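Long-range contacts in abietadiene synthase, chloroplastic (Abies grandis, PDB 3S9V), which is a chloroplast enzyme of the plant terpene synthase family, built mainly of alpha-helices and including a metal-binding domain: residues G642-L646 against D665-L671; W215-M219 against V238-N244. All blocks are in the same frame, centred on the assembly; numbering follows the deposited sequence.

In the fold
The two contacts sit on opposite sides of the chain's centre, their centres about 64 Å apart, and share no helix. Interaction 1 is a buried contact in the metal-binding domain, joining helix 641-648 to the turn before helix 669-693 and to that helix's first turn. Interaction 2 is a surface contact in the N-terminal domain, between the short helix 215-219 and the end of helix 232-242. Place shows in chemistry. The buried one combines leucine-valine packing with an arginine that hydrogen-bonds a threonine and a water and has a leucine methyl over one face; the surface one has no hydrogen bond across it and relies on tryptophan, methionine and aliphatic groups, with an arginine and a threonine at its rim.

Interaction 1 (G642-L646 against D665-L671); sequences GTVVL and DRESRFL
G642 and L671 meet where helix 641-648 packs against the start of helix 669-693, inside the all-helical fold of the terpene synthase metal-binding domain. Having no side chain, G642 lets both L671 and the end of R666 come close to its helix; its CA lies 4.1 Å from L671 CD2. At T643 the contact turns polar. The R666 chain runs extended from CG to NE and carries its guanidinium across to this residue, where NH1 donates to T643 OG1 (2.8 Å, 150° at the hydrogen). The hydroxyl oxygen lies almost exactly in the guanidinium plane, a direction that suits a planar donor. OG1 is also bonded to Q609 and NH1 to V605 O, so both atoms are gripped twice and tied to helix 599-621. On the other terminal nitrogen, R666 NH2 gives a hydrogen bond of 3.0 Å to a water that also accepts from T643 N. T643 also touches T530 of helix 521-541. One turn on from the glycine, V645 offers its branched surface to the leucine, CG1 lying 3.9 Å from L671 CD1 as the two side chains pass in opposite directions. With its CG anti to the backbone N (chi1 -162°), L671 directs its methyls at V645 and G642. L646 closes the row with both methyls at work. CD1 covers one guanidinium face over its centre, 4.1 Å above the plane, and touches R666 CG at 3.7 Å; this apolar cover probably limits tilting of the flat group. CD2 rests on D665 CA at 3.9 Å. D665 opens a type I turn that leads to the next helix, and there S668 serves as N-cap: its OG donates to D665 O and accepts from L671 N at 3.3 Å.

Interaction 2 (W215-M219 against V238-N244); sequences WQKIM and VFMRTGN
W215 and R241 form the outer part of a packing between helix 215-219 and the end of helix 232-242, in the alpha-helical N-terminal domain of the terpene synthase; the axes of the two short segments pass 11.3 Å apart at 127°. The aromatic interaction is a CH-pi contact: R241 CB sits over one face of the W215 indole, 3.9 Å from the centroid of the five-membered ring. A long arginine suits this rim, since its aliphatic part covers the ring while its charged end continues past it. There the guanidinium stands nearly upright to the indole, the planes 82° apart, and W215 NE1 lies at its edge, 3.6 Å from R241 NH1; R241 NH1 gives its hydrogen bond to Q210 O.

Apolar packing fills the inner part. V238 uses both branches, CG2 touching W215 CZ3 and CG1 meeting M219 SD, each at 3.9 Å, and F228 covers it further. The M219 chain is bent, and being flexible and unbranched it can fit against the valine and threonine side chains. T242 CG2 packs against W215 CB.

No hydrogen bond crosses between the segments; the polar groups bond within 238-244 or beyond it. N244 caps the following helix, its OD1 bonded to C247 N and Q222. T242 holds OG1 in the crowded position between backbone N and carbonyl carbon (chi1 71°), from which it donates to V238 O at 3.0 Å and, in an ST turn, accepts from N244 N at 3.2 Å.

Interaction 1 (G642-L646 against D665-L671)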
ATOM      1  N   GLY A 642      26.199   8.447   1.457  1.00 19.49           N
ATOM      2  CA  GLY A 642      26.209   9.791   0.914  1.00 16.33           C
ATOM      3  C   GLY A 642      26.973   9.878  -0.405  1.00 16.23           C
ATOM      4  O   GLY A 642      26.509  10.506  -1.353  1.00 15.25           O
ATOM      5  N   THR A 643      28.145   9.247  -0.451  1.00 16.64           N
ATOM      6  CA  THR A 643      29.019   9.238  -1.631  1.00 18.70           C
ATOM      7  C   THR A 643      28.319   8.653  -2.860  1.00 18.45           C
ATOM      8  O   THR A 643      28.366   9.233  -3.955  1.00 19.20           O
ATOM      9  CB  THR A 643      30.312   8.434  -1.327  1.00 18.33           C
ATOM     10  OG1 THR A 643      31.079   9.155  -0.361  1.00 18.80           O
ATOM     11  CG2 THR A 643      31.155   8.206  -2.593  1.00 14.37           C
ATOM     12  N   VAL A 644      27.660   7.515  -2.661  1.00 12.52           N
ATOM     13  CA  VAL A 644      26.933   6.848  -3.724  1.00 16.44           C
ATOM     14  C   VAL A 644      25.872   7.793  -4.302  1.00 17.33           C
ATOM     15  O   VAL A 644      25.736   7.935  -5.518  1.00 15.35           O
ATOM     16  CB  VAL A 644      26.252   5.585  -3.183  1.00 23.44           C
ATOM     17  CG1 VAL A 644      25.531   4.855  -4.315  1.00 23.10           C
ATOM     18  CG2 VAL A 644      27.294   4.691  -2.514  1.00 15.39           C
ATOM     19  N   VAL A 645      25.132   8.451  -3.419  1.00 16.55           N
ATOM     20  CA  VAL A 645      24.098   9.384  -3.843  1.00 16.77           C
ATOM     21  C   VAL A 645      24.637  10.603  -4.590  1.00 19.01           C
ATOM     22  O   VAL A 645      24.168  10.929  -5.679  1.00 24.12           O
ATOM     23  CB  VAL A 645      23.278   9.887  -2.635  1.00 15.87           C
ATOM     24  CG1 VAL A 645      22.377  11.041  -3.053  1.00 16.53           C
ATOM     25  CG2 VAL A 645      22.441   8.745  -2.076  1.00 20.42           C
ATOM     26  N   LEU A 646      25.623  11.271  -4.007  1.00 17.20           N
ATOM     27  CA  LEU A 646      26.172  12.469  -4.614  1.00 18.83           C
ATOM     28  C   LEU A 646      26.774  12.260  -6.004  1.00 19.32           C
ATOM     29  O   LEU A 646      26.716  13.151  -6.854  1.00 20.40           O
ATOM     30  CB  LEU A 646      27.182  13.101  -3.663  1.00 13.45           C
ATOM     31  CG  LEU A 646      26.521  13.597  -2.365  1.00 19.55           C
ATOM     32  CD1 LEU A 646      27.573  14.143  -1.408  1.00 15.45           C
ATOM     33  CD2 LEU A 646      25.494  14.673  -2.686  1.00 12.55           C
ATOM     34  N   ASP A 665      23.169  17.641  -0.342  1.00 27.04           N
ATOM     35  CA  ASP A 665      24.606  17.522  -0.113  1.00 26.53           C
ATOM     36  C   ASP A 665      24.926  17.112   1.320  1.00 22.68           C
ATOM     37  O   ASP A 665      24.028  16.877   2.125  1.00 22.81           O
ATOM     38  CB  ASP A 665      25.339  18.829  -0.471  1.00 33.59           C
ATOM     39  CG  ASP A 665      24.962  19.994   0.439  1.00 44.68           C
ATOM     40  OD1 ASP A 665      24.664  19.760   1.630  1.00 45.65           O
ATOM     41  OD2 ASP A 665      24.990  21.153  -0.037  1.00 45.71           O
ATOM     42  N   ARG A 666      26.211  17.037   1.635  1.00 19.54           N
ATOM     43  CA  ARG A 666      26.637  16.617   2.957  1.00 19.66           C
ATOM     44  C   ARG A 666      26.201  17.537   4.095  1.00 25.08           C
ATOM     45  O   ARG A 666      26.178  17.122   5.257  1.00 26.41           O
ATOM     46  CB  ARG A 666      28.148  16.419   2.961  1.00 13.30           C
ATOM     47  CG  ARG A 666      28.607  15.343   1.963  1.00 16.07           C
ATOM     48  CD  ARG A 666      30.019  14.925   2.264  1.00 12.77           C
ATOM     49  NE  ARG A 666      30.602  13.957   1.338  1.00 13.73           N
ATOM     50  CZ  ARG A 666      30.327  12.655   1.303  1.00 22.86           C
ATOM     51  NH1 ARG A 666      30.949  11.877   0.419  1.00 16.49           N
ATOM     52  NH2 ARG A 666      29.432  12.132   2.133  1.00 18.13           N
ATOM     53  N   GLU A 667      25.835  18.770   3.762  1.00 23.70           N
ATOM     54  CA  GLU A 667      25.377  19.737   4.756  1.00 23.51           C
ATOM     55  C   GLU A 667      23.872  19.662   5.010  1.00 23.17           C
ATOM     56  O   GLU A 667      23.376  20.280   5.946  1.00 23.93           O
ATOM     57  CB  GLU A 667      25.740  21.162   4.322  1.00 31.15           C
ATOM     58  CG  GLU A 667      27.136  21.623   4.747  1.00 46.98           C
ATOM     59  CD  GLU A 667      28.242  20.668   4.320  1.00 60.45           C
ATOM     60  OE1 GLU A 667      28.376  20.422   3.099  1.00 63.81           O
ATOM     61  OE2 GLU A 667      28.976  20.168   5.207  1.00 62.81           O
ATOM     62  N   SER A 668      23.141  18.911   4.187  1.00 21.17           N
ATOM     63  CA  SER A 668      21.692  18.803   4.372  1.00 21.39           C
ATOM     64  C   SER A 668      21.288  17.767   5.426  1.00 18.64           C
ATOM     65  O   SER A 668      21.922  16.721   5.574  1.00 18.66           O
ATOM     66  CB  SER A 668      21.000  18.465   3.047  1.00 17.52           C
ATOM     67  OG  SER A 668      21.238  17.120   2.658  1.00 16.86           O
ATOM     68  N   ARG A 669      20.219  18.067   6.149  1.00 18.47           N
ATOM     69  CA  ARG A 669      19.705  17.169   7.177  1.00 17.11           C
ATOM     70  C   ARG A 669      19.234  15.879   6.512  1.00 18.56           C
ATOM     71  O   ARG A 669      19.379  14.795   7.068  1.00 24.30           O
ATOM     72  CB  ARG A 669      18.536  17.836   7.906  1.00 15.71           C
ATOM     73  CG  ARG A 669      17.843  16.977   8.948  1.00 18.44           C
ATOM     74  CD  ARG A 669      18.757  16.667  10.134  1.00 22.80           C
ATOM     75  NE  ARG A 669      18.047  15.957  11.197  1.00 24.72           N
ATOM     76  CZ  ARG A 669      18.639  15.395  12.250  1.00 28.05           C
ATOM     77  NH1 ARG A 669      19.954  15.456  12.388  1.00 32.64           N
ATOM     78  NH2 ARG A 669      17.918  14.755  13.159  1.00 31.97           N
ATOM     79  N   PHE A 670      18.683  16.011   5.310  1.00 18.45           N
ATOM     80  CA  PHE A 670      18.158  14.882   4.543  1.00 17.95           C
ATOM     81  C   PHE A 670      19.215  13.798   4.321  1.00 19.24           C
ATOM     82  O   PHE A 670      19.029  12.648   4.725  1.00 18.65           O
ATOM     83  CB  PHE A 670      17.612  15.402   3.206  1.00 15.72           C
ATOM     84  CG  PHE A 670      16.742  14.422   2.463  1.00 20.46           C
ATOM     85  CD1 PHE A 670      16.076  13.406   3.131  1.00 19.32           C
ATOM     86  CD2 PHE A 670      16.567  14.542   1.084  1.00 23.31           C
ATOM     87  CE1 PHE A 670      15.247  12.519   2.443  1.00 21.25           C
ATOM     88  CE2 PHE A 670      15.743  13.664   0.390  1.00 26.37           C
ATOM     89  CZ  PHE A 670      15.079  12.648   1.072  1.00 18.00           C
ATOM     90  N   LEU A 671      20.330  14.168   3.700  1.00 19.26           N
ATOM     91  CA  LEU A 671      21.402  13.212   3.440  1.00 19.96           C
ATOM     92  C   LEU A 671      22.030  12.701   4.745  1.00 18.55           C
ATOM     93  O   LEU A 671      22.430  11.545   4.834  1.00 22.27           O
ATOM     94  CB  LEU A 671      22.488  13.856   2.578  1.00 19.79           C
ATOM     95  CG  LEU A 671      23.439  12.879   1.873  1.00 26.13           C
ATOM     96  CD1 LEU A 671      22.758  12.355   0.606  1.00 18.78           C
ATOM     97  CD2 LEU A 671      24.744  13.577   1.510  1.00 18.05           C
TER
HETATM   98  O   HOH W   1      29.091   9.203   2.590  1.00 14.82           O

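Interaction 2 (W215-M219 against V238-N244)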
ATOM      1  N   TRP A 215     -39.447   6.767  13.163  1.00 18.81           N
ATOM      2  CA  TRP A 215     -39.141   7.497  11.938  1.00 21.39           C
ATOM      3  C   TRP A 215     -38.693   8.938  12.100  1.00 23.88           C
ATOM      4  O   TRP A 215     -37.759   9.377  11.421  1.00 25.00           O
ATOM      5  CB  TRP A 215     -40.319   7.401  10.964  1.00 19.72           C
ATOM      6  CG  TRP A 215     -40.526   5.995  10.485  1.00 21.34           C
ATOM      7  CD1 TRP A 215     -41.623   5.208  10.685  1.00 24.39           C
ATOM      8  CD2 TRP A 215     -39.566   5.178   9.808  1.00 13.32           C
ATOM      9  NE1 TRP A 215     -41.401   3.949  10.184  1.00 17.59           N
ATOM     10  CE2 TRP A 215     -40.146   3.904   9.640  1.00 15.22           C
ATOM     11  CE3 TRP A 215     -38.268   5.399   9.331  1.00 14.83           C
ATOM     12  CZ2 TRP A 215     -39.472   2.853   9.015  1.00 15.32           C
ATOM     13  CZ3 TRP A 215     -37.598   4.356   8.716  1.00 14.90           C
ATOM     14  CH2 TRP A 215     -38.200   3.098   8.564  1.00 15.43           C
ATOM     15  N   GLN A 216     -39.343   9.677  12.992  1.00 22.10           N
ATOM     16  CA  GLN A 216     -38.974  11.070  13.208  1.00 19.90           C
ATOM     17  C   GLN A 216     -37.515  11.223  13.637  1.00 16.17           C
ATOM     18  O   GLN A 216     -36.797  12.075  13.122  1.00 20.26           O
ATOM     19  CB  GLN A 216     -39.886  11.706  14.259  1.00 14.79           C
ATOM     20  CG  GLN A 216     -39.420  13.074  14.699  1.00 23.38           C
ATOM     21  CD  GLN A 216     -40.394  13.719  15.647  1.00 28.86           C
ATOM     22  OE1 GLN A 216     -40.752  13.139  16.679  1.00 26.56           O
ATOM     23  NE2 GLN A 216     -40.838  14.922  15.307  1.00 20.55           N
ATOM     24  N   LYS A 217     -37.079  10.410  14.585  1.00 19.44           N
ATOM     25  CA  LYS A 217     -35.699  10.482  15.049  1.00 22.73           C
ATOM     26  C   LYS A 217     -34.750  10.073  13.933  1.00 26.19           C
ATOM     27  O   LYS A 217     -33.661  10.633  13.799  1.00 27.87           O
ATOM     28  CB  LYS A 217     -35.499   9.582  16.273  1.00 22.76           C
ATOM     29  CG  LYS A 217     -36.213  10.088  17.511  1.00 22.34           C
ATOM     30  CD  LYS A 217     -35.849   9.274  18.740  1.00 34.47           C
ATOM     31  CE  LYS A 217     -36.433   9.898  19.998  1.00 40.95           C
ATOM     32  NZ  LYS A 217     -36.030   9.140  21.211  1.00 52.05           N
ATOM     33  N   ILE A 218     -35.174   9.102  13.126  1.00 27.01           N
ATOM     34  CA  ILE A 218     -34.369   8.624  12.005  1.00 27.28           C
ATOM     35  C   ILE A 218     -34.127   9.709  10.947  1.00 26.54           C
ATOM     36  O   ILE A 218     -33.036   9.796  10.387  1.00 24.67           O
ATOM     37  CB  ILE A 218     -35.037   7.406  11.315  1.00 24.31           C
ATOM     38  CG1 ILE A 218     -34.974   6.186  12.234  1.00 23.18           C
ATOM     39  CG2 ILE A 218     -34.362   7.111   9.993  1.00 26.24           C
ATOM     40  CD1 ILE A 218     -33.569   5.754  12.610  1.00 26.18           C
ATOM     41  N   MET A 219     -35.137  10.534  10.679  1.00 27.54           N
ATOM     42  CA  MET A 219     -35.015  11.587   9.664  1.00 29.43           C
ATOM     43  C   MET A 219     -33.876  12.577   9.918  1.00 30.60           C
ATOM     44  O   MET A 219     -33.363  13.194   8.980  1.00 34.38           O
ATOM     45  CB  MET A 219     -36.331  12.369   9.534  1.00 30.32           C
ATOM     46  CG  MET A 219     -37.553  11.546   9.100  1.00 43.92           C
ATOM     47  SD  MET A 219     -37.347  10.603   7.567  1.00 46.13           S
ATOM     48  CE  MET A 219     -36.447  11.798   6.540  1.00 40.44           C
ATOM     49  N   VAL A 238     -37.455   4.028   3.758  1.00 18.37           N
ATOM     50  CA  VAL A 238     -37.744   5.257   4.501  1.00 20.09           C
ATOM     51  C   VAL A 238     -38.738   6.132   3.737  1.00 22.02           C
ATOM     52  O   VAL A 238     -39.620   6.737   4.336  1.00 23.46           O
ATOM     53  CB  VAL A 238     -36.475   6.117   4.754  1.00 18.97           C
ATOM     54  CG1 VAL A 238     -36.870   7.430   5.431  1.00 13.17           C
ATOM     55  CG2 VAL A 238     -35.482   5.360   5.610  1.00 21.70           C
ATOM     56  N   PHE A 239     -38.589   6.208   2.416  1.00 22.48           N
ATOM     57  CA  PHE A 239     -39.488   7.032   1.619  1.00 21.86           C
ATOM     58  C   PHE A 239     -40.908   6.525   1.685  1.00 21.86           C
ATOM     59  O   PHE A 239     -41.847   7.310   1.805  1.00 24.56           O
ATOM     60  CB  PHE A 239     -39.072   7.073   0.149  1.00 23.92           C
ATOM     61  CG  PHE A 239     -40.049   7.815  -0.720  1.00 26.84           C
ATOM     62  CD1 PHE A 239     -40.077   9.204  -0.723  1.00 21.24           C
ATOM     63  CD2 PHE A 239     -40.981   7.123  -1.493  1.00 24.09           C
ATOM     64  CE1 PHE A 239     -41.018   9.898  -1.479  1.00 26.66           C
ATOM     65  CE2 PHE A 239     -41.927   7.806  -2.254  1.00 27.38           C
ATOM     66  CZ  PHE A 239     -41.946   9.198  -2.245  1.00 24.04           C
ATOM     67  N   MET A 240     -41.065   5.209   1.581  1.00 21.68           N
ATOM     68  CA  MET A 240     -42.385   4.606   1.629  1.00 27.46           C
ATOM     69  C   MET A 240     -43.055   4.794   2.993  1.00 30.22           C
ATOM     70  O   MET A 240     -44.283   4.788   3.083  1.00 31.86           O
ATOM     71  CB  MET A 240     -42.311   3.110   1.262  1.00 29.28           C
ATOM     72  CG  MET A 240     -42.046   2.856  -0.231  1.00 20.80           C
ATOM     73  SD  MET A 240     -42.307   1.155  -0.799  1.00 19.61           S
ATOM     74  CE  MET A 240     -40.808   0.368  -0.169  1.00 16.21           C
ATOM     75  N   ARG A 241     -42.257   4.975   4.045  1.00 29.17           N
ATOM     76  CA  ARG A 241     -42.809   5.171   5.385  1.00 28.67           C
ATOM     77  C   ARG A 241     -43.044   6.625   5.791  1.00 27.87           C
ATOM     78  O   ARG A 241     -43.862   6.886   6.673  1.00 26.70           O
ATOM     79  CB  ARG A 241     -41.916   4.506   6.447  1.00 32.03           C
ATOM     80  CG  ARG A 241     -42.065   2.995   6.531  1.00 35.31           C
ATOM     81  CD  ARG A 241     -43.538   2.610   6.568  1.00 44.97           C
ATOM     82  NE  ARG A 241     -43.740   1.170   6.676  1.00 46.26           N
ATOM     83  CZ  ARG A 241     -43.513   0.467   7.779  1.00 59.27           C
ATOM     84  NH1 ARG A 241     -43.074   1.071   8.880  1.00 57.79           N
ATOM     85  NH2 ARG A 241     -43.728  -0.842   7.781  1.00 65.63           N
ATOM     86  N   THR A 242     -42.343   7.564   5.151  1.00 26.75           N
ATOM     87  CA  THR A 242     -42.466   8.983   5.499  1.00 27.29           C
ATOM     88  C   THR A 242     -42.759   9.943   4.345  1.00 27.05           C
ATOM     89  O   THR A 242     -43.078  11.106   4.576  1.00 26.42           O
ATOM     90  CB  THR A 242     -41.172   9.510   6.170  1.00 28.06           C
ATOM     91  OG1 THR A 242     -40.133   9.585   5.189  1.00 25.70           O
ATOM     92  CG2 THR A 242     -40.722   8.589   7.294  1.00 27.31           C
ATOM     93  N   GLY A 243     -42.629   9.480   3.110  1.00 27.04           N
ATOM     94  CA  GLY A 243     -42.877  10.363   1.985  1.00 26.31           C
ATOM     95  C   GLY A 243     -41.825  11.458   1.865  1.00 26.37           C
ATOM     96  O   GLY A 243     -41.988  12.392   1.088  1.00 26.80           O
ATOM     97  N   ASN A 244     -40.744  11.344   2.633  1.00 26.80           N
ATOM     98  CA  ASN A 244     -39.672  12.335   2.604  1.00 30.17           C
ATOM     99  C   ASN A 244     -39.110  12.490   1.185  1.00 31.06           C
ATOM    100  O   ASN A 244     -38.592  11.540   0.598  1.00 33.27           O
ATOM    101  CB  ASN A 244     -38.567  11.934   3.592  1.00 29.24           C
ATOM    102  CG  ASN A 244     -37.379  12.878   3.555  1.00 35.44           C
ATOM    103  OD1 ASN A 244     -36.502  12.749   2.704  1.00 31.80           O
ATOM    104  ND2 ASN A 244     -37.353  13.840   4.470  1.00 39.22           N
TER